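Local coordinates for surface layer protein (Geobacillus stearothermophilus, PDB 4UJ7) that probably self-assembles into the crystalline surface layer of the bacterial cell, this calcium-binding piece comprising domains 5 and 6 of the longer protein, at residues A[151-154]-A[155-159]. Sequence-based numbering, arbitrary orientation.
Sequences GDIT and NDVTI
The carbonyl oxygen of I153 gathers the backbone of the next residues into a type I beta turn: D156 N donates to I153 O at 2.8 Å, and V157 N adds a weak bond. A water links D152 O with N155 N, accepting from N155 N at 2.9 Å.

An Asx turn overlaps the start of this bend. D152 OD1 receives T154 N at 3.1 Å, nearly in line with its C-O bond, and T154 OG1 at 2.6 Å on the syn side of the carboxylate. The T154 hydroxyl lies beside its own backbone N (chi1 -49°), which lets both donors of one residue grip a single oxygen and, with the salt bridge from K139 to OD2, probably limit the carboxylate's rotation.

Apolar contact is sparser: I153 CD1 meets V157 CG1 at 3.9 Å, the two side chains crossing at about a right angle. The D156 carboxylate lies against the I153 side chain in van der Waals contact, OD2 3.6 Å from I153 CB.

The turn links strand 149-152 to strand 158-160, carrying the chain between two sheets of a Big-like domain. T154 OG1 bonds V140 N, and I153 and V157 both pack on V140 and L208, side chains from the two sheets.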
ATOM      1  N   GLY A 151      -3.700  -4.229 -13.882  1.00 17.52           N
ATOM      2  CA  GLY A 151      -2.976  -5.460 -13.554  1.00 18.63           C
ATOM      3  C   GLY A 151      -2.020  -5.253 -12.397  1.00 18.97           C
ATOM      4  O   GLY A 151      -1.525  -4.148 -12.192  1.00 21.23           O
ATOM      5  N   ASP A 152      -1.789  -6.318 -11.629  1.00 20.16           N
ATOM      6  CA  ASP A 152      -0.738  -6.350 -10.624  1.00 19.54           C
ATOM      7  C   ASP A 152       0.407  -7.176 -11.208  1.00 20.25           C
ATOM      8  O   ASP A 152       0.295  -8.388 -11.365  1.00 19.86           O
ATOM      9  CB  ASP A 152      -1.287  -6.956  -9.320  1.00 20.36           C
ATOM     10  CG  ASP A 152      -0.244  -7.063  -8.221  1.00 21.30           C
ATOM     11  OD1 ASP A 152       0.956  -7.036  -8.525  1.00 21.02           O
ATOM     12  OD2 ASP A 152      -0.638  -7.211  -7.048  1.00 22.68           O
ATOM     13  N   ILE A 153       1.504  -6.499 -11.550  1.00 19.09           N
ATOM     14  CA  ILE A 153       2.616  -7.104 -12.266  1.00 19.44           C
ATOM     15  C   ILE A 153       3.821  -7.351 -11.367  1.00 18.89           C
ATOM     16  O   ILE A 153       4.937  -7.572 -11.850  1.00 20.24           O
ATOM     17  CB  ILE A 153       3.038  -6.283 -13.533  1.00 20.59           C
ATOM     18  CG1 ILE A 153       3.557  -4.879 -13.185  1.00 22.30           C
ATOM     19  CG2 ILE A 153       1.885  -6.223 -14.544  1.00 22.70           C
ATOM     20  CD1 ILE A 153       4.317  -4.216 -14.323  1.00 22.54           C
ATOM     21  N   THR A 154       3.589  -7.363 -10.057  1.00 17.89           N
ATOM     22  CA  THR A 154       4.675  -7.555  -9.081  1.00 17.66           C
ATOM     23  C   THR A 154       5.500  -8.804  -9.336  1.00 18.78           C
ATOM     24  O   THR A 154       6.720  -8.779  -9.163  1.00 18.63           O
ATOM     25  CB  THR A 154       4.140  -7.566  -7.631  1.00 17.23           C
ATOM     26  OG1 THR A 154       3.283  -6.437  -7.446  1.00 17.35           O
ATOM     27  CG2 THR A 154       5.287  -7.463  -6.628  1.00 16.78           C
ATOM     28  N   ASN A 155       4.844  -9.887  -9.744  1.00 19.39           N
ATOM     29  CA  ASN A 155       5.546 -11.128 -10.017  1.00 21.49           C
ATOM     30  C   ASN A 155       6.384 -11.094 -11.304  1.00 20.82           C
ATOM     31  O   ASN A 155       7.302 -11.897 -11.470  1.00 22.27           O
ATOM     32  CB  ASN A 155       4.567 -12.296 -10.057  1.00 22.53           C
ATOM     33  CG  ASN A 155       5.266 -13.640  -9.930  1.00 24.26           C
ATOM     34  OD1 ASN A 155       6.231 -13.790  -9.175  1.00 25.13           O
ATOM     35  ND2 ASN A 155       4.792 -14.614 -10.683  1.00 26.46           N
ATOM     36  N   ASP A 156       6.071 -10.154 -12.191  1.00 20.76           N
ATOM     37  CA  ASP A 156       6.714 -10.078 -13.511  1.00 21.96           C
ATOM     38  C   ASP A 156       7.987  -9.243 -13.508  1.00 21.86           C
ATOM     39  O   ASP A 156       8.827  -9.363 -14.411  1.00 22.71           O
ATOM     40  CB  ASP A 156       5.745  -9.478 -14.534  1.00 23.25           C
ATOM     41  CG  ASP A 156       4.458 -10.274 -14.676  1.00 24.79           C
ATOM     42  OD1 ASP A 156       4.498 -11.517 -14.603  1.00 26.27           O
ATOM     43  OD2 ASP A 156       3.406  -9.638 -14.882  1.00 27.01           O
ATOM     44  N   VAL A 157       8.122  -8.383 -12.502  1.00 20.12           N
ATOM     45  CA  VAL A 157       9.217  -7.424 -12.449  1.00 20.03           C
ATOM     46  C   VAL A 157      10.392  -8.011 -11.678  1.00 18.94           C
ATOM     47  O   VAL A 157      10.252  -9.018 -10.978  1.00 19.21           O
ATOM     48  CB  VAL A 157       8.794  -6.063 -11.821  1.00 19.59           C
ATOM     49  CG1 VAL A 157       7.615  -5.440 -12.561  1.00 20.51           C
ATOM     50  CG2 VAL A 157       8.464  -6.198 -10.335  1.00 18.20           C
ATOM     51  N   THR A 158      11.556  -7.385 -11.829  1.00 19.75           N
ATOM     52  CA  THR A 158      12.701  -7.665 -10.980  1.00 19.89           C
ATOM     53  C   THR A 158      13.081  -6.359 -10.270  1.00 19.22           C
ATOM     54  O   THR A 158      13.095  -5.295 -10.894  1.00 20.29           O
ATOM     55  CB  THR A 158      13.872  -8.228 -11.814  1.00 22.87           C
ATOM     56  OG1 THR A 158      13.403  -9.361 -12.551  1.00 24.74           O
ATOM     57  CG2 THR A 158      15.031  -8.657 -10.931  1.00 23.89           C
ATOM     58  N   ILE A 159      13.328  -6.437  -8.959  1.00 17.84           N
ATOM     59  CA  ILE A 159      13.700  -5.258  -8.158  1.00 17.99           C
ATOM     60  C   ILE A 159      15.071  -5.502  -7.527  1.00 18.55           C
ATOM     61  O   ILE A 159      15.289  -6.512  -6.855  1.00 19.59           O
ATOM     62  CB  ILE A 159      12.636  -4.933  -7.077  1.00 18.07           C
ATOM     63  CG1 ILE A 159      11.288  -4.650  -7.763  1.00 19.00           C
ATOM     64  CG2 ILE A 159      13.044  -3.715  -6.248  1.00 18.32           C
ATOM     65  CD1 ILE A 159      10.165  -4.258  -6.826  1.00 18.22           C
TER
HETATM   66  O   HOH W   1       1.970 -10.159  -9.646  1.00 30.49           O